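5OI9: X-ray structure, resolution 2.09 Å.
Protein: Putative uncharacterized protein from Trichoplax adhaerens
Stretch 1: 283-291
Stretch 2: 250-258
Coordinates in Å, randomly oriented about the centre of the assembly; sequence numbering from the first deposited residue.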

# COMPACT_ATOMS: atom_id res chain seq x y z
N GLN A 283 16.29 4.09 4.64
CA GLN A 283 17.63 4.20 5.19
C GLN A 283 18.68 3.59 4.26
O GLN A 283 19.86 3.55 4.63
CB GLN A 283 17.69 3.55 6.58
CG GLN A 283 16.84 4.27 7.61
CD GLN A 283 16.82 3.58 8.96
OE1 GLN A 283 17.60 2.66 9.21
NE2 GLN A 283 15.93 4.03 9.84
N ARG A 284 18.27 3.12 3.09
CA ARG A 284 19.22 2.74 2.04
C ARG A 284 19.77 3.96 1.31
O ARG A 284 20.83 3.85 0.68
CB ARG A 284 18.55 1.80 1.03
CG ARG A 284 17.93 0.56 1.63
CD ARG A 284 18.94 -0.24 2.44
NE ARG A 284 18.42 -1.54 2.83
CZ ARG A 284 19.04 -2.38 3.65
NH1 ARG A 284 20.21 -2.06 4.17
NH2 ARG A 284 18.48 -3.55 3.94
N LEU A 285 19.08 5.09 1.39
CA LEU A 285 19.55 6.36 0.81
C LEU A 285 20.17 7.16 1.95
O LEU A 285 19.45 7.74 2.77
CB LEU A 285 18.40 7.11 0.16
CG LEU A 285 17.46 6.34 -0.76
CD1 LEU A 285 16.22 7.17 -1.07
CD2 LEU A 285 18.17 5.93 -2.04
N THR A 286 21.50 7.20 2.00
CA THR A 286 22.20 7.81 3.13
C THR A 286 22.59 9.26 2.90
O THR A 286 23.13 9.89 3.82
CB THR A 286 23.46 6.99 3.48
OG1 THR A 286 24.43 7.15 2.43
CG2 THR A 286 23.12 5.52 3.63
N ASN A 287 22.33 9.82 1.72
CA ASN A 287 22.76 11.18 1.41
C ASN A 287 21.60 12.02 0.90
O ASN A 287 21.68 12.70 -0.13
CB ASN A 287 23.91 11.16 0.40
CG ASN A 287 24.75 12.41 0.45
OD1 ASN A 287 24.59 13.24 1.35
ND2 ASN A 287 25.67 12.55 -0.50
N LYS A 288 20.49 12.00 1.64
CA LYS A 288 19.30 12.80 1.30
C LYS A 288 19.50 14.19 1.88
O LYS A 288 19.05 14.50 2.99
CB LYS A 288 18.04 12.13 1.84
CG LYS A 288 17.74 10.77 1.22
CD LYS A 288 16.44 10.17 1.77
CE LYS A 288 16.61 9.64 3.18
NZ LYS A 288 15.37 8.96 3.68
N ILE A 289 20.17 15.06 1.12
CA ILE A 289 20.47 16.41 1.60
C ILE A 289 19.26 17.32 1.60
O ILE A 289 19.31 18.41 2.17
CB ILE A 289 21.61 17.04 0.77
CG1 ILE A 289 21.16 17.29 -0.67
CG2 ILE A 289 22.84 16.15 0.80
CD1 ILE A 289 22.18 18.05 -1.51
N ARG A 290 18.17 16.90 0.95
CA ARG A 290 16.87 17.54 1.11
C ARG A 290 15.87 16.45 1.48
O ARG A 290 15.81 15.41 0.82
CB ARG A 290 16.44 18.26 -0.18
CG ARG A 290 17.29 19.49 -0.51
CD ARG A 290 17.02 20.63 0.46
NE ARG A 290 17.87 21.79 0.21
CZ ARG A 290 18.99 22.05 0.88
NH1 ARG A 290 19.39 21.24 1.85
NH2 ARG A 290 19.70 23.13 0.58
N ASP A 291 15.11 16.68 2.54
CA ASP A 291 14.23 15.65 3.09
C ASP A 291 12.93 16.31 3.53
O ASP A 291 12.58 17.41 3.08
CB ASP A 291 14.95 14.89 4.22
CG ASP A 291 15.40 15.79 5.36
OD1 ASP A 291 14.95 16.95 5.44
OD2 ASP A 291 16.21 15.33 6.19
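Stretch 2, residues 250-258: KLSSIPLVG

Stretch 2 lies alongside stretch 1 in a contact held by hydrogen bonds to backbone carbonyls, given by backbone amides and by the side chains of Thr 286 and Asn 287, with a small leucine cluster and aliphatic packing at its far end. The two segments run in the same direction: Leu 285 lies nearest Ser 252, Asn 287 nearest Pro 255, Lys 288 nearest Leu 256 and Arg 290 nearest Val 257, with CA-CA distances of 4.5, 5.0, 4.7 and 4.6 Å. Stretch 1 has no regular helix or strand. Stretch 2 begins with the end of a 3-10 segment, residues 250-252, turns through Ser 253 and Ile 254, and is extended by Leu 256.

Where the 3-10 segment ends, the carbonyl of Ser 252 is free to face stretch 1. Its O accepts two hydrogen bonds from Thr 286, at 3.0 Å from N and 2.6 Å from OG1; threonine suits the place because its chi1 in the p well brings the hydroxyl to the same acceptor as its own amide. Just before this, CA of Ser 252 approaches O of Arg 284 at 3.3 Å in a CA-H...O contact.

Asn 287 points its CB toward stretch 2, and its amide group reaches the turn: ND2 donates to O of Ser 253 at 2.9 Å. The backbone N of the same residue is linked through water 1, which lies 3.1 Å from Asn 287 N and donates to O of Leu 251 and O of Ile 254, both at 2.8 Å. The water thus ties two carbonyls of stretch 2, one from the 3-10 segment and one from the turn, to the backbone of stretch 1.

Farther along, N of Leu 256 donates to O of Asn 287 at 2.9 Å, nearly straight at 170°. That O also receives a CA-H...O contact from CA of Pro 255 at 3.4 Å; proline, with no amide hydrogen, can still offer its CA here. In return, O of Leu 256 takes weak hydrogen bonds from N of Ile 289, at 3.0 Å, and N of Arg 290, at 3.4 Å. Lys 288 sits between these exchanges with its CB directed away, so its long aliphatic chain and charged amine need not be packed into the contact.

Leu 285 supplies the buried apolar part: its CB points sideways, but its branched end comes nearer, placing CD2 3.7 Å from CB of Leu 251 and 3.8 Å from CD1 of Leu 256. At the other end, beta-branched Ile 289 offers methylene surface, its CG1 packing 3.7 Å from CG1 of Val 257, while Arg 290 lays its aliphatic base on the same methyl, CG 3.8 Å from Val 257 CG1, and its end leads away.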

# COMPACT_ATOMS: atom_id res chain seq x y z
N LYS A 250 24.23 3.61 -7.24
CA LYS A 250 24.77 4.85 -6.70
C LYS A 250 23.79 5.56 -5.76
O LYS A 250 24.21 6.48 -5.06
CB LYS A 250 25.16 5.80 -7.83
CG LYS A 250 26.32 5.30 -8.68
CD LYS A 250 26.69 6.31 -9.76
CE LYS A 250 25.59 6.41 -10.81
NZ LYS A 250 25.43 5.14 -11.57
N LEU A 251 22.52 5.14 -5.74
CA LEU A 251 21.52 5.80 -4.91
C LEU A 251 21.88 5.78 -3.42
O LEU A 251 21.38 6.60 -2.66
CB LEU A 251 20.16 5.15 -5.11
CG LEU A 251 19.42 5.45 -6.41
CD1 LEU A 251 18.23 4.52 -6.57
CD2 LEU A 251 18.98 6.91 -6.44
N SER A 252 22.74 4.85 -3.00
CA SER A 252 23.04 4.72 -1.57
C SER A 252 23.81 5.92 -1.03
O SER A 252 23.70 6.23 0.16
CB SER A 252 23.80 3.42 -1.31
OG SER A 252 25.00 3.36 -2.05
N SER A 253 24.59 6.61 -1.87
CA SER A 253 25.37 7.74 -1.37
C SER A 253 25.38 8.96 -2.28
O SER A 253 25.96 9.98 -1.89
CB SER A 253 26.82 7.31 -1.07
OG SER A 253 27.41 6.71 -2.21
N ILE A 254 24.78 8.90 -3.46
CA ILE A 254 24.69 10.11 -4.30
C ILE A 254 23.84 11.15 -3.57
O ILE A 254 22.87 10.77 -2.88
CB ILE A 254 24.10 9.75 -5.67
CG1 ILE A 254 24.29 10.88 -6.68
CG2 ILE A 254 22.62 9.37 -5.57
CD1 ILE A 254 23.82 10.54 -8.08
N PRO A 255 24.16 12.44 -3.65
CA PRO A 255 23.35 13.45 -2.96
C PRO A 255 21.98 13.60 -3.62
O PRO A 255 21.88 13.99 -4.78
CB PRO A 255 24.18 14.73 -3.08
CG PRO A 255 25.05 14.50 -4.28
CD PRO A 255 25.37 13.03 -4.26
N LEU A 256 20.93 13.29 -2.86
CA LEU A 256 19.57 13.29 -3.37
C LEU A 256 18.78 14.45 -2.80
O LEU A 256 18.95 14.81 -1.63
CB LEU A 256 18.88 11.96 -3.04
CG LEU A 256 19.48 10.72 -3.71
CD1 LEU A 256 18.83 9.45 -3.19
CD2 LEU A 256 19.34 10.82 -5.23
N VAL A 257 17.91 15.03 -3.62
CA VAL A 257 17.09 16.17 -3.23
C VAL A 257 15.60 15.92 -3.43
O VAL A 257 14.80 16.83 -3.19
CB VAL A 257 17.51 17.45 -3.97
CG1 VAL A 257 18.90 17.90 -3.53
CG2 VAL A 257 17.47 17.23 -5.48
N GLY A 258 15.21 14.74 -3.87
CA GLY A 258 13.80 14.47 -4.08
C GLY A 258 13.61 13.28 -5.01
O GLY A 258 14.47 12.40 -5.11
O HOH W 1 21.69 8.91 -1.15